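Long-range contacts in Glucanase/chitosanase (Paenibacillus fukuinensis, PDB 4ZY9), which binds chitosan as a CBM32 carbohydrate-binding module, one domain of a longer enzyme that probably hydrolyses glycosidic bonds in chitosan and glucans: residues T14-S19 with W49-L54; V60-L65 with I102-F107; N66-Y71 with S129-E134; Y75-S80 with V115-T120. The protein carries 1 engineered substitution. One frame throughout, in Å; residues are numbered along the deposited sequence. Where two conformers were deposited one is given.

Contact 1 (T14-S19 with W49-L54)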
# COMPACT_ATOMS: atom_id res chain seq x y z
N THR A 14 -0.85 -8.89 -8.19
CA THR A 14 -0.72 -9.74 -6.96
C THR A 14 -0.15 -8.89 -5.81
O THR A 14 0.82 -8.19 -5.97
CB THR A 14 0.28 -10.87 -7.29
OG1 THR A 14 -0.16 -11.61 -8.46
CG2 THR A 14 0.44 -11.84 -6.11
N ALA A 15 -0.78 -9.07 -4.70
CA ALA A 15 -0.42 -8.32 -3.51
C ALA A 15 -0.01 -9.21 -2.34
O ALA A 15 -0.54 -10.36 -2.26
CB ALA A 15 -1.53 -7.34 -3.05
N THR A 16 0.79 -8.72 -1.46
CA THR A 16 1.35 -9.42 -0.30
C THR A 16 1.23 -8.54 0.89
O THR A 16 1.66 -7.37 0.74
CB THR A 16 2.80 -9.79 -0.62
OG1 THR A 16 2.82 -10.56 -1.85
CG2 THR A 16 3.39 -10.58 0.45
N ALA A 17 0.87 -9.01 2.03
CA ALA A 17 0.80 -8.20 3.26
C ALA A 17 1.47 -8.84 4.40
O ALA A 17 1.63 -10.12 4.42
CB ALA A 17 -0.64 -7.86 3.64
N SER A 18 1.79 -8.16 5.41
CA SER A 18 2.35 -8.72 6.59
C SER A 18 1.33 -9.60 7.33
O SER A 18 1.76 -10.62 7.94
CB SER A 18 2.68 -7.57 7.58
OG SER A 18 1.61 -6.66 7.67
N SER A 19 0.06 -9.36 7.29
CA SER A 19 -0.96 -10.16 7.94
C SER A 19 -2.29 -9.80 7.30
O SER A 19 -2.41 -8.69 6.63
CB SER A 19 -1.04 -9.97 9.42
OG SER A 19 -1.48 -8.68 9.74
N TRP A 49 2.20 -3.95 6.88
CA TRP A 49 2.58 -3.50 5.49
C TRP A 49 1.82 -4.24 4.46
O TRP A 49 1.35 -5.39 4.70
CB TRP A 49 4.11 -3.53 5.31
CG TRP A 49 4.76 -4.86 5.52
CD1 TRP A 49 5.44 -5.24 6.65
CD2 TRP A 49 4.71 -6.00 4.67
NE1 TRP A 49 5.87 -6.51 6.55
CE2 TRP A 49 5.50 -7.04 5.35
CE3 TRP A 49 4.20 -6.25 3.44
CZ2 TRP A 49 5.66 -8.32 4.81
CZ3 TRP A 49 4.34 -7.62 2.92
CH2 TRP A 49 5.08 -8.56 3.59
N ILE A 50 1.76 -3.67 3.26
CA ILE A 50 1.20 -4.30 2.12
C ILE A 50 1.96 -3.85 0.92
O ILE A 50 2.25 -2.63 0.81
CB ILE A 50 -0.32 -4.01 2.00
CG1 ILE A 50 -0.94 -4.71 0.78
CG2 ILE A 50 -0.62 -2.51 2.00
CD1 ILE A 50 -2.41 -4.78 0.88
N TYR A 51 2.30 -4.72 -0.01
CA TYR A 51 2.91 -4.33 -1.24
C TYR A 51 2.25 -4.99 -2.41
O TYR A 51 1.54 -6.03 -2.27
CB TYR A 51 4.46 -4.54 -1.35
CG TYR A 51 4.96 -5.95 -1.35
CD1 TYR A 51 4.90 -6.76 -2.48
CD2 TYR A 51 5.56 -6.49 -0.26
CE1 TYR A 51 5.46 -8.04 -2.48
CE2 TYR A 51 6.13 -7.79 -0.27
CZ TYR A 51 6.04 -8.49 -1.39
OH TYR A 51 6.61 -9.78 -1.39
N VAL A 52 2.40 -4.41 -3.59
CA VAL A 52 1.95 -4.92 -4.88
C VAL A 52 3.12 -5.21 -5.76
O VAL A 52 4.08 -4.47 -5.80
CB VAL A 52 0.92 -3.98 -5.54
CG1 VAL A 52 1.48 -2.62 -5.82
CG2 VAL A 52 0.28 -4.62 -6.73
N ASN A 53 3.00 -6.33 -6.54
CA ASN A 53 3.94 -6.71 -7.59
C ASN A 53 3.37 -6.20 -8.87
O ASN A 53 2.33 -6.74 -9.34
CB ASN A 53 4.07 -8.24 -7.55
CG ASN A 53 5.03 -8.75 -8.61
OD1 ASN A 53 5.36 -8.08 -9.54
ND2 ASN A 53 5.43 -10.02 -8.47
N LEU A 54 3.94 -5.19 -9.45
CA LEU A 54 3.46 -4.66 -10.71
C LEU A 54 3.65 -5.56 -11.93
O LEU A 54 3.12 -5.27 -13.02
CB LEU A 54 4.08 -3.27 -10.95
CG LEU A 54 3.90 -2.21 -9.90
CD1 LEU A 54 4.64 -1.01 -10.26
CD2 LEU A 54 2.41 -1.94 -9.67
O HOH W 1 1.31 -9.17 -10.15
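Thr16 is gripped at both backbone atoms: its N donates to Tyr51 O at 2.9 Å, and its O accepts Tyr51 N at 2.8 Å, nearly along the C=O axis. Toward one end of this antiparallel pair Thr14 O takes the N-H of Asn53 (2.9 Å, 176°), while water 1 accepts from Thr14 N and donates to Asn53 O, 2.8 Å from it. At the other end the chain leaves the strand. Ser18 N still donates to Trp49 O, from above the carbonyl plane, but it is the hydroxyl oxygen Ser18 OG that accepts Trp49 N, at 2.9 Å. Chi1 of 46° sets OG between its own N and C, within reach of Trp49 N; the backbone lays Ser18 CB over the indole, 3.6 Å from the centroid of the five-membered ring, a CH-pi contact. Thr16 CB lies likewise over the Tyr51 ring, and Asn53 OD1 is satisfied by Gly55 N. Ala15, Ala17, Ile50 and Val52 occupy the other face. Strand 14-17 is outermost in its five-stranded antiparallel sheet; strand 48-54 bonds on its far flank to strand 114-122, where Trp49 meets Arg116 and His118, while Ile50 packs on Leu130 and Phe133 of strand 129-136.

Contact 2 (V60-L65 with I102-F107)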
# COMPACT_ATOMS: atom_id res chain seq x y z
N VAL A 60 7.16 4.68 -11.89
CA VAL A 60 6.15 5.05 -10.93
C VAL A 60 6.48 6.40 -10.32
O VAL A 60 7.68 6.74 -10.00
CB VAL A 60 5.94 4.02 -9.84
CG1 VAL A 60 5.78 2.64 -10.30
CG2 VAL A 60 7.10 4.01 -9.00
N ASN A 61 5.45 7.27 -10.14
CA ASN A 61 5.63 8.54 -9.51
C ASN A 61 4.54 8.92 -8.56
O ASN A 61 4.53 10.04 -8.03
CB ASN A 61 5.87 9.61 -10.55
CG ASN A 61 4.62 9.89 -11.35
OD1 ASN A 61 3.58 9.33 -11.22
ND2 ASN A 61 4.76 10.89 -12.27
N ARG A 62 3.52 8.06 -8.33
CA ARG A 62 2.37 8.48 -7.53
C ARG A 62 1.69 7.26 -6.90
O ARG A 62 1.58 6.22 -7.58
CB ARG A 62 1.41 9.30 -8.37
CG ARG A 62 0.09 9.51 -7.81
CD ARG A 62 -0.94 10.23 -8.74
NE ARG A 62 -2.28 10.33 -8.20
CZ ARG A 62 -3.38 10.10 -8.91
NH1 ARG A 62 -3.36 9.90 -10.20
NH2 ARG A 62 -4.57 10.15 -8.28
N VAL A 63 1.23 7.41 -5.68
CA VAL A 63 0.43 6.38 -5.03
C VAL A 63 -0.77 7.04 -4.43
O VAL A 63 -0.68 8.13 -3.79
CB VAL A 63 1.21 5.71 -3.86
CG1 VAL A 63 0.34 4.84 -2.98
CG2 VAL A 63 2.29 4.83 -4.41
N LYS A 64 -1.95 6.44 -4.64
CA LYS A 64 -3.18 6.88 -3.97
C LYS A 64 -3.69 5.80 -3.04
O LYS A 64 -3.85 4.60 -3.44
CB LYS A 64 -4.23 7.28 -4.99
CG LYS A 64 -5.45 7.86 -4.33
CD LYS A 64 -6.55 8.20 -5.44
CE LYS A 64 -7.97 8.30 -4.91
NZ LYS A 64 -9.18 8.21 -5.78
N LEU A 65 -3.94 6.14 -1.81
CA LEU A 65 -4.50 5.27 -0.76
C LEU A 65 -5.89 5.68 -0.38
O LEU A 65 -6.11 6.92 -0.08
CB LEU A 65 -3.65 5.26 0.43
CG LEU A 65 -2.15 4.90 0.22
CD1 LEU A 65 -1.38 5.03 1.50
CD2 LEU A 65 -1.98 3.48 -0.30
N ILE A 102 -8.64 9.73 2.01
CA ILE A 102 -7.77 9.56 0.82
C ILE A 102 -6.47 10.21 1.09
O ILE A 102 -6.45 11.39 1.68
CB ILE A 102 -8.48 10.24 -0.41
CG1 ILE A 102 -9.80 9.55 -0.69
CG2 ILE A 102 -7.56 10.26 -1.57
CD1 ILE A 102 -10.77 10.25 -1.62
N ASP A 103 -5.36 9.54 0.79
CA ASP A 103 -4.01 10.08 0.77
C ASP A 103 -3.55 9.96 -0.62
O ASP A 103 -3.70 8.87 -1.21
CB ASP A 103 -3.08 9.35 1.71
CG ASP A 103 -3.37 9.63 3.16
OD1 ASP A 103 -4.16 10.55 3.50
OD2 ASP A 103 -2.80 8.82 3.97
N ASP A 104 -3.02 10.95 -1.26
CA ASP A 104 -2.58 10.87 -2.68
C ASP A 104 -1.22 11.53 -2.74
O ASP A 104 -1.17 12.78 -2.37
CB ASP A 104 -3.66 11.47 -3.56
CG ASP A 104 -3.47 11.19 -5.01
OD1 ASP A 104 -2.39 10.87 -5.46
OD2 ASP A 104 -4.40 11.47 -5.74
N ILE A 105 -0.18 10.84 -3.10
CA ILE A 105 1.20 11.24 -2.97
C ILE A 105 1.91 11.12 -4.24
O ILE A 105 1.88 10.08 -4.87
CB ILE A 105 1.94 10.38 -1.91
CG1 ILE A 105 1.18 10.32 -0.57
CG2 ILE A 105 3.39 10.79 -1.75
CD1 ILE A 105 0.98 8.93 -0.03
N THR A 106 2.58 12.21 -4.68
CA THR A 106 3.41 12.23 -5.87
C THR A 106 4.91 12.42 -5.49
O THR A 106 5.17 13.18 -4.52
CB THR A 106 2.88 13.33 -6.82
OG1 THR A 106 1.63 12.90 -7.37
CG2 THR A 106 3.80 13.50 -7.99
N PHE A 107 5.77 11.75 -6.15
CA PHE A 107 7.21 11.76 -5.86
C PHE A 107 7.99 11.76 -7.15
O PHE A 107 7.46 11.53 -8.21
CB PHE A 107 7.61 10.61 -4.92
CG PHE A 107 6.98 9.28 -5.22
CD1 PHE A 107 5.79 8.93 -4.72
CD2 PHE A 107 7.61 8.48 -6.09
CE1 PHE A 107 5.27 7.70 -5.05
CE2 PHE A 107 7.08 7.24 -6.42
CZ PHE A 107 5.86 6.91 -5.92
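Arg62 and Asp104 form a side-on salt bridge that runs diagonally between two antiparallel strands, Arg62 standing opposite Thr106 and Asp104 opposite Lys64. Arg62 NE meets the syn lone pair of Asp104 OD1 at 2.8 Å in an almost straight bond (172°), lying in the guanidinium plane. The NH2 of Arg62 reaches Asp104 OD2 at 2.9 Å from above the carboxylate plane, although the two flat groups are only 22° apart. Both CG atoms stand anti to their backbone N, and the arginine runs extended to NE, which carries its head along the strand. An alanine at Arg62 would remove both N-H donors and would probably leave the Asp104 carboxylate without its salt bridge. The aliphatic part of Lys64 lies beside the same carboxylate, and its CE touches Ile102 CG2 at 3.9 Å. Beneath these side chains the backbone pairs Val63 with Ile105 and Leu65 with Asp103 by two bonds each. This is one sheet of the CBM32 beta-sandwich; Val63, Leu65 and Ile105 turn into the interior, toward Tyr75, Ile77 and Phe133. Phe107, with CG in the crowded position between N and C (chi1 43°), folds its ring back under the neighbouring strand, so that Asn61 C sits over the ring centre. Phe107 N donates to Asn61 O at 2.8 Å. Further out, Asn61 and Arg62 together face Tyr136 in a classic beta bulge, and the Tyr136 ring makes a cation-pi contact with Arg62. Asp103 OD2 is hydrogen-bonded to Tyr75 OH and Trp67 NE1.

Contact 3 (N66-Y71 with S129-E134)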
# COMPACT_ATOMS: atom_id res chain seq x y z
N ASN A 66 -6.85 4.79 -0.37
CA ASN A 66 -8.17 5.06 0.16
C ASN A 66 -8.36 4.24 1.41
O ASN A 66 -8.59 3.02 1.34
CB ASN A 66 -9.21 4.72 -0.87
CG ASN A 66 -10.65 4.93 -0.35
OD1 ASN A 66 -10.86 5.41 0.69
ND2 ASN A 66 -11.61 4.63 -1.25
N TRP A 67 -8.11 4.86 2.54
CA TRP A 67 -8.20 4.20 3.83
C TRP A 67 -9.53 3.88 4.33
O TRP A 67 -10.46 4.72 4.17
CB TRP A 67 -7.50 5.09 4.86
CG TRP A 67 -6.01 5.30 4.71
CD1 TRP A 67 -5.39 6.35 4.24
CD2 TRP A 67 -4.98 4.39 5.14
NE1 TRP A 67 -4.05 6.19 4.28
CE2 TRP A 67 -3.78 4.96 4.79
CE3 TRP A 67 -4.93 3.08 5.69
CZ2 TRP A 67 -2.54 4.35 5.12
CZ3 TRP A 67 -3.75 2.53 6.00
CH2 TRP A 67 -2.58 3.11 5.68
N GLU A 68 -9.70 2.75 4.99
CA GLU A 68 -10.82 2.55 5.84
C GLU A 68 -10.57 3.31 7.18
O GLU A 68 -9.55 3.90 7.37
CB GLU A 68 -11.05 1.03 5.95
CG GLU A 68 -12.35 0.54 6.69
CD GLU A 68 -12.14 0.20 8.13
OE1 GLU A 68 -11.03 0.12 8.67
OE2 GLU A 68 -13.20 0.04 8.81
N ALA A 69 -11.55 3.22 8.09
CA ALA A 69 -11.43 3.93 9.36
C ALA A 69 -10.09 3.62 10.00
O ALA A 69 -9.55 4.42 10.74
CB ALA A 69 -12.57 3.56 10.28
N ALA A 70 -9.62 2.38 9.88
CA ALA A 70 -8.39 1.95 10.55
C ALA A 70 -7.18 2.40 9.75
O ALA A 70 -6.53 1.55 8.98
CB ALA A 70 -8.47 0.46 10.78
N TYR A 71 -6.89 3.69 9.79
CA TYR A 71 -5.81 4.24 9.00
C TYR A 71 -4.44 4.27 9.73
O TYR A 71 -4.40 4.13 10.97
CB TYR A 71 -6.19 5.66 8.51
CG TYR A 71 -6.28 6.71 9.64
CD1 TYR A 71 -7.46 6.89 10.31
CD2 TYR A 71 -5.20 7.44 10.04
CE1 TYR A 71 -7.56 7.80 11.36
CE2 TYR A 71 -5.30 8.34 11.09
CZ TYR A 71 -6.48 8.52 11.70
OH TYR A 71 -6.57 9.49 12.72
N SER A 129 -6.11 -0.78 7.41
CA SER A 129 -7.02 -1.28 6.37
C SER A 129 -7.22 -0.28 5.24
O SER A 129 -7.38 0.92 5.46
CB SER A 129 -8.36 -1.60 7.01
OG SER A 129 -9.26 -2.11 6.10
N LEU A 130 -7.11 -0.81 4.01
CA LEU A 130 -7.17 -0.07 2.77
C LEU A 130 -8.25 -0.62 1.87
O LEU A 130 -8.16 -1.81 1.50
CB LEU A 130 -5.87 -0.10 2.03
CG LEU A 130 -4.73 0.72 2.61
CD1 LEU A 130 -3.38 0.28 2.15
CD2 LEU A 130 -4.95 2.23 2.37
N TRP A 131 -9.21 0.22 1.44
CA TRP A 131 -10.09 -0.10 0.37
C TRP A 131 -9.38 -0.26 -0.94
O TRP A 131 -9.71 -1.16 -1.75
CB TRP A 131 -11.24 0.98 0.23
CG TRP A 131 -12.06 1.26 1.42
CD1 TRP A 131 -12.01 2.40 2.12
CD2 TRP A 131 -13.12 0.43 2.00
NE1 TRP A 131 -12.95 2.34 3.13
CE2 TRP A 131 -13.58 1.12 3.11
CE3 TRP A 131 -13.63 -0.84 1.71
CZ2 TRP A 131 -14.66 0.61 3.86
CZ3 TRP A 131 -14.64 -1.31 2.52
CH2 TRP A 131 -15.07 -0.61 3.61
N GLU A 132 -8.52 0.72 -1.23
CA GLU A 132 -7.91 0.82 -2.49
C GLU A 132 -6.45 1.34 -2.35
O GLU A 132 -6.19 2.22 -1.52
CB GLU A 132 -8.64 1.72 -3.48
CG GLU A 132 -10.08 1.29 -3.69
CD GLU A 132 -10.94 2.31 -4.49
OE1 GLU A 132 -11.26 3.34 -3.91
OE2 GLU A 132 -11.19 2.06 -5.65
N PHE A 133 -5.55 0.82 -3.16
CA PHE A 133 -4.14 1.27 -3.25
C PHE A 133 -3.82 1.28 -4.73
O PHE A 133 -3.86 0.20 -5.35
CB PHE A 133 -3.32 0.23 -2.46
CG PHE A 133 -1.87 0.46 -2.29
CD1 PHE A 133 -1.05 1.18 -3.20
CD2 PHE A 133 -1.17 -0.20 -1.25
CE1 PHE A 133 0.34 1.23 -3.05
CE2 PHE A 133 0.22 -0.16 -1.17
CZ PHE A 133 0.97 0.58 -2.04
N GLU A 134 -3.62 2.47 -5.25
CA GLU A 134 -3.37 2.66 -6.71
C GLU A 134 -1.96 3.16 -6.89
O GLU A 134 -1.48 3.90 -6.05
CB GLU A 134 -4.37 3.64 -7.26
CG GLU A 134 -5.84 3.25 -7.02
CD GLU A 134 -6.90 4.29 -7.28
OE1 GLU A 134 -6.56 5.39 -7.67
OE2 GLU A 134 -8.12 4.00 -6.98
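The end of strand 57-67 pairs antiparallel with strand 129-136 through a classic beta bulge, in which Trp131 and Glu132 both face Asn66: Asn66 O takes Trp131 N at 2.9 Å and, weakly, Glu132 N, Asn66 N donates straight (176°) to Glu132 O, and beyond the bulge Glu68 N donates to Ser129 O and Ser129 N to the O of Ala70, the centre of an inverse gamma turn. The side chains of Asn66 and Glu132 run side by side: ND2 of Asn66, with the acceptor in its amide plane, reaches the anti lone pair of Glu132 OE1 at 3.0 Å. On the interior side Leu130 CD2 lies over the six-membered ring of Trp67, 3.6 Å from its centroid, and Tyr71 CB covers the opposite face. On the outer side Glu68 CB sits over the five-membered ring of Trp131, off its centre, while Asn66 OD1 and Trp67 O approach the CD1 side of that indole near its plane. An alanine in place of Trp131 would remove the indole and would probably leave the aliphatic part of Glu68 less well packed and the bulge less covered. Glu68, bent at chi2 (-96°), curls so that its OE1 accepts Ala70 N at 2.9 Å. Outside the two segments, Ser129 OG bonds to Trp39 O and Arg38 NH1. Glu68 and Glu132 thus accept from neutral amide N-H groups, with a long, weak ion pair from Glu68 to Arg38, an environment likely to favour their ionised form.

Contact 4 (Y75-S80 with V115-T120). Engineered in segment 115-120: Met117 (natural residue Val).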
# COMPACT_ATOMS: atom_id res chain seq x y z
N TYR A 75 3.32 6.22 8.41
CA TYR A 75 3.63 5.22 7.35
C TYR A 75 4.57 5.78 6.41
O TYR A 75 4.79 7.04 6.33
CB TYR A 75 2.40 4.72 6.66
CG TYR A 75 1.68 5.79 5.81
CD1 TYR A 75 1.96 5.83 4.45
CD2 TYR A 75 0.67 6.58 6.32
CE1 TYR A 75 1.32 6.79 3.64
CE2 TYR A 75 -0.04 7.44 5.48
CZ TYR A 75 0.32 7.47 4.15
OH TYR A 75 -0.32 8.34 3.26
N THR A 76 5.18 4.90 5.64
CA THR A 76 5.99 5.27 4.47
C THR A 76 5.44 4.62 3.24
O THR A 76 4.73 3.56 3.31
CB THR A 76 7.49 4.83 4.64
OG1 THR A 76 7.51 3.44 5.00
CG2 THR A 76 8.15 5.56 5.90
N ILE A 77 5.77 5.19 2.13
CA ILE A 77 5.65 4.57 0.80
C ILE A 77 7.02 4.19 0.35
O ILE A 77 7.93 5.06 0.39
CB ILE A 77 4.92 5.47 -0.24
CG1 ILE A 77 3.59 5.88 0.25
CG2 ILE A 77 4.89 4.76 -1.58
CD1 ILE A 77 2.63 4.73 0.40
N GLN A 78 7.21 2.96 -0.06
CA GLN A 78 8.54 2.46 -0.45
C GLN A 78 8.48 1.75 -1.75
O GLN A 78 7.42 1.19 -2.13
CB GLN A 78 9.08 1.53 0.61
CG GLN A 78 9.01 2.10 2.02
CD GLN A 78 9.50 1.14 3.06
OE1 GLN A 78 9.54 -0.06 2.79
NE2 GLN A 78 9.62 1.58 4.32
N VAL A 79 9.57 1.72 -2.51
CA VAL A 79 9.63 1.05 -3.78
C VAL A 79 10.85 0.12 -3.78
O VAL A 79 11.89 0.44 -3.19
CB VAL A 79 9.69 2.06 -4.94
CG1 VAL A 79 8.33 2.81 -5.06
CG2 VAL A 79 10.86 3.03 -4.89
N SER A 80 10.72 -0.90 -4.61
CA SER A 80 11.84 -1.84 -4.85
C SER A 80 11.85 -2.24 -6.33
O SER A 80 10.80 -2.50 -6.92
CB SER A 80 11.69 -3.08 -3.97
OG SER A 80 12.61 -4.13 -4.42
N VAL A 115 5.71 -1.94 -4.86
CA VAL A 115 5.41 -0.67 -4.19
C VAL A 115 4.73 -1.03 -2.86
O VAL A 115 3.76 -1.84 -2.90
CB VAL A 115 4.50 0.22 -5.06
CG1 VAL A 115 4.23 1.54 -4.33
CG2 VAL A 115 5.15 0.44 -6.39
N ARG A 116 5.22 -0.53 -1.76
CA ARG A 116 4.80 -0.89 -0.44
C ARG A 116 4.29 0.29 0.36
O ARG A 116 4.91 1.36 0.32
CB ARG A 116 5.97 -1.50 0.34
CG ARG A 116 5.63 -2.11 1.70
CD ARG A 116 6.61 -3.14 2.27
NE ARG A 116 7.86 -2.51 2.71
CZ ARG A 116 8.69 -3.06 3.63
NH1 ARG A 116 8.41 -4.26 4.10
NH2 ARG A 116 9.72 -2.39 4.03
N MSE A 117 3.25 0.07 1.10
CA MSE A 117 2.83 0.95 2.22
C MSE A 117 3.25 0.26 3.48
O MSE A 117 2.83 -0.90 3.73
CB MSE A 117 1.34 1.12 2.20
CG MSE A 117 0.79 2.19 3.15
SE MSE A 117 0.94 1.73 5.11
CE MSE A 117 -0.10 0.11 5.16
N HIS A 118 4.20 0.81 4.23
CA HIS A 118 4.69 0.26 5.48
C HIS A 118 4.24 1.16 6.62
O HIS A 118 4.60 2.33 6.64
CB HIS A 118 6.23 0.11 5.45
CG HIS A 118 6.79 -0.58 6.61
ND1 HIS A 118 7.03 0.04 7.79
CD2 HIS A 118 7.04 -1.89 6.80
CE1 HIS A 118 7.45 -0.86 8.68
NE2 HIS A 118 7.45 -2.03 8.10
N GLY A 119 3.46 0.66 7.50
CA GLY A 119 2.86 1.42 8.52
C GLY A 119 3.38 1.10 9.88
O GLY A 119 3.50 -0.10 10.26
N THR A 120 3.67 2.10 10.72
CA THR A 120 4.21 1.92 12.05
C THR A 120 3.39 2.43 13.19
O THR A 120 3.61 1.97 14.35
CB THR A 120 5.67 2.46 12.16
OG1 THR A 120 5.59 3.85 11.92
CG2 THR A 120 6.63 1.78 11.21
O HOH W 2 7.51 2.81 7.68
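Two inner strands of the five-stranded sheet of the CBM32 beta-sandwich, a fold of the F5/8 type C and galactose-binding-like kind, meet here in antiparallel register. Thr76 with His118 and Gln78 with Arg116 are the hydrogen-bonded pairs; Arg116 N reaches Gln78 O at 2.8 Å. On the face bearing those four side chains, Gln78 OE1 accepts two bonds from Arg116. The NH2 of Arg116 meets a lone pair of Gln78 OE1 at 2.6 Å, whereas Arg116 NE comes at 3.0 Å from above the carbonyl plane. The oxygen lies in the guanidinium plane, which helps to fix the turn of the arginine head, bent at chi3 (72°) and also in cation-pi contact with Trp49 and Trp89. His118 CD2 stands 3.7 Å above one face of that guanidinium. Water 2 joins Thr76 OG1 and His118 ND1 and donates to His118 O at 3.1 Å. On the other face Tyr75, Ile77 and Val79 lie beside Val115 and the engineered selenomethionine Met117, a valine in nature. Bent at chi2 (-69°), Met117 brings SE to 3.7 Å from Tyr75 CB, in an oblique Met-aromatic contact with the ring. Ile77 CD1 touches Met117 CG, and Val79 CG1 meets Val115 CG2. This apolar face packs on Val63 and Leu65 of strand 57-67 and on Phe133 of strand 129-136, while strand 75-80 bonds along its other flank to strand 90-95.

Contacts 1 and 4 belong to one five-stranded antiparallel sheet, with centres about 10 Å apart; strands 48-54 and 114-122 are neighbours there, bonded from Ile50 O to Met117 N at 2.9 Å. Contacts 2 and 3 share strand 57-67 in the opposing sheet, their centres about 13 Å apart. Contact 1 closes first along the chain; contact 2 interleaves with contacts 3 and 4, and contact 4 is nested within the loop closed by contact 3. The layers meet in the interior, where Phe133 of contact 3 packs on Val63, Leu65, Val115 and Met117, and Leu54 meets Val60. Together they build the sandwich of this chitosan-binding module from residues distant in sequence.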